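Local coordinates for Galactose/lactose metabolism regulatory protein GAL80 (Saccharomyces cerevisiae, PDB 3BTV) that binds the transcriptional activator GAL4 and blocks its activity when no inducing sugar is present, keeping the galactose and lactose metabolic genes repressed, at residues A85-D91 with F112-N118. The protein carries 1 engineered substitution. Numbering follows the deposited sequence.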
loop_
_atom_site.group_PDB
_atom_site.type_symbol
_atom_site.label_atom_id
_atom_site.label_comp_id
_atom_site.label_asym_id
_atom_site.label_seq_id
_atom_site.Cartn_x
_atom_site.Cartn_y
_atom_site.Cartn_z
ATOM N N ALA B 85 17.139 32.422 29.140
ATOM C CA ALA B 85 16.516 33.020 27.959
ATOM C C ALA B 85 16.830 34.506 27.802
ATOM O O ALA B 85 16.844 35.028 26.684
ATOM C CB ALA B 85 15.009 32.800 27.986
ATOM N N SER B 86 17.070 35.180 28.923
ATOM C CA SER B 86 17.338 36.610 28.919
ATOM C C SER B 86 18.771 36.913 28.504
ATOM O O SER B 86 19.039 37.936 27.874
ATOM C CB SER B 86 17.057 37.207 30.299
ATOM O OG SER B 86 15.701 37.014 30.664
ATOM N N SER B 87 19.687 36.017 28.861
ATOM C CA SER B 87 21.104 36.210 28.571
ATOM C C SER B 87 21.328 36.730 27.157
ATOM O O SER B 87 20.584 36.396 26.239
ATOM C CB SER B 87 21.882 34.907 28.776
ATOM O OG SER B 87 23.258 35.076 28.461
ATOM N N SER B 88 22.356 37.553 26.990
ATOM C CA SER B 88 22.698 38.090 25.681
ATOM C C SER B 88 23.943 37.410 25.131
ATOM O O SER B 88 24.444 37.779 24.070
ATOM C CB SER B 88 22.908 39.599 25.762
ATOM O OG SER B 88 23.715 39.938 26.878
ATOM N N THR B 89 24.437 36.412 25.856
ATOM C CA THR B 89 25.586 35.637 25.405
ATOM C C THR B 89 25.153 34.558 24.422
ATOM O O THR B 89 25.971 33.759 23.969
ATOM C CB THR B 89 26.316 34.970 26.584
ATOM O OG1 THR B 89 25.419 34.086 27.266
ATOM C CG2 THR B 89 26.823 36.023 27.561
ATOM N N ILE B 90 23.863 34.550 24.089
ATOM C CA ILE B 90 23.275 33.491 23.271
ATOM C C ILE B 90 22.766 33.981 21.918
ATOM O O ILE B 90 22.003 34.945 21.840
ATOM C CB ILE B 90 22.094 32.814 23.992
ATOM C CG1 ILE B 90 22.513 32.315 25.375
ATOM C CG2 ILE B 90 21.550 31.668 23.149
ATOM C CD1 ILE B 90 21.348 31.835 26.223
ATOM N N ASP B 91 23.171 33.294 20.856
ATOM C CA ASP B 91 22.737 33.635 19.502
ATOM C C ASP B 91 21.725 32.629 18.961
ATOM O O ASP B 91 20.770 32.992 18.270
ATOM C CB ASP B 91 23.937 33.696 18.562
ATOM C CG ASP B 91 25.021 34.618 19.067
ATOM O OD1 ASP B 91 24.687 35.636 19.711
ATOM O OD2 ASP B 91 26.209 34.324 18.813
ATOM N N PHE B 112 10.862 35.507 27.658
ATOM C CA PHE B 112 12.069 36.020 28.309
ATOM C C PHE B 112 13.114 36.359 27.251
ATOM O O PHE B 112 13.966 37.223 27.449
ATOM C CB PHE B 112 12.651 34.989 29.283
ATOM C CG PHE B 112 11.729 34.619 30.413
ATOM C CD1 PHE B 112 11.254 33.321 30.540
ATOM C CD2 PHE B 112 11.348 35.563 31.357
ATOM C CE1 PHE B 112 10.410 32.972 31.581
ATOM C CE2 PHE B 112 10.504 35.224 32.399
ATOM C CZ PHE B 112 10.036 33.927 32.513
ATOM N N SER B 113 13.036 35.652 26.127
ATOM C CA SER B 113 13.946 35.847 25.004
ATOM C C SER B 113 14.058 37.309 24.593
ATOM O O SER B 113 15.046 37.721 23.980
ATOM C CB SER B 113 13.464 35.031 23.805
ATOM O OG SER B 113 13.916 35.602 22.589
ATOM N N LYS B 114 13.034 38.088 24.920
ATOM C CA LYS B 114 12.964 39.469 24.467
ATOM C C LYS B 114 14.080 40.325 25.057
ATOM O O LYS B 114 14.402 41.382 24.520
ATOM C CB LYS B 114 11.576 40.056 24.739
ATOM C CG LYS B 114 10.470 39.269 24.036
ATOM C CD LYS B 114 9.117 39.963 24.088
ATOM C CE LYS B 114 8.111 39.241 23.191
ATOM N NZ LYS B 114 6.752 39.853 23.247
ATOM N N ASN B 115 14.686 39.844 26.141
ATOM C CA ASN B 115 15.794 40.543 26.795
ATOM C C ASN B 115 17.143 40.230 26.149
ATOM O O ASN B 115 18.189 40.698 26.606
ATOM C CB ASN B 115 15.848 40.194 28.287
ATOM C CG ASN B 115 14.533 40.446 28.995
ATOM O OD1 ASN B 115 14.296 39.933 30.089
ATOM N ND2 ASN B 115 13.667 41.239 28.373
ATOM N N ASN B 116 17.114 39.424 25.092
ATOM C CA ASN B 116 18.322 39.087 24.349
ATOM C C ASN B 116 18.287 39.647 22.933
ATOM O O ASN B 116 17.694 39.049 22.038
ATOM C CB ASN B 116 18.520 37.572 24.295
ATOM C CG ASN B 116 19.813 37.177 23.603
ATOM O OD1 ASN B 116 20.595 38.029 23.180
ATOM N ND2 ASN B 116 20.045 35.873 23.491
ATOM N N PRO B 117 18.935 40.802 22.729
ATOM C CA PRO B 117 19.006 41.492 21.435
ATOM C C PRO B 117 19.799 40.701 20.399
ATOM O O PRO B 117 19.701 40.975 19.200
ATOM C CB PRO B 117 19.747 42.792 21.775
ATOM C CG PRO B 117 19.577 42.961 23.250
ATOM C CD PRO B 117 19.578 41.578 23.802
ATOM N N ASN B 118 20.574 39.725 20.859
ATOM C CA ASN B 118 21.440 38.962 19.969
ATOM C C ASN B 118 20.801 37.680 19.427
ATOM O O ASN B 118 21.295 37.099 18.460
ATOM C CB ASN B 118 22.758 38.640 20.675
ATOM C CG ASN B 118 23.429 39.878 21.237
ATOM O OD1 ASN B 118 23.899 39.883 22.375
ATOM N ND2 ASN B 118 23.465 40.942 20.444
#
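Asn116 reaches across to the backbone of Ile90 and joins two neighbouring helix-to-strand connections of the Rossmann fold. Residues 85-91 lead from helix 81-86 to strand 92-95. Residues 112-118 lead from helix 102-112 toward strand 121-125, the next strand of the parallel sheet. The Asn116 side chain extends with CG anti to the backbone N (chi1 -176°), which carries its amide in among the turning backbone of 87-90. There Asn116 ND2 donates to Ile90 O at 2.7 Å, with an N-H...O angle of 162°. The acceptor lies close to the amide plane. The other branch, Asn116 OD1, faces Ser88 CA at 3.3 Å and also accepts from Asn118 N at 2.9 Å. This second bond closes an Asx turn, and its donor sits above the carbonyl plane. The two bonds fix the rotation of the buried amide. With an alanine in place of Asn116, Ile90 O would probably lose this donor and Asn118 N its turn partner, and a gap would open beside Ser88 CA. Asn118 crosses Asp91 at a slant, with amide and carboxylate planes 84° apart, and Asn118 CB meets Asp91 OD1 at 3.7 Å. Asp91 OD1 also forms a salt bridge with Arg22. NH2 of that arginine also makes weak hydrogen bonds to Ser88 O and Asn118 OD1, which probably eases the closeness of these two acceptors. At the helical end, Ala85 CB packs on Phe112 CB at 3.5 Å, while the Phe112 ring leads away. Ser86 lies alongside Asn115, CB to CB at 3.8 Å; Ser86 OG bonds back to Glu82 O in its own helix. Beside them, Ser113 CA points its hydrogen nearly straight at Ala85 O, a CA-H...O contact of 3.4 Å.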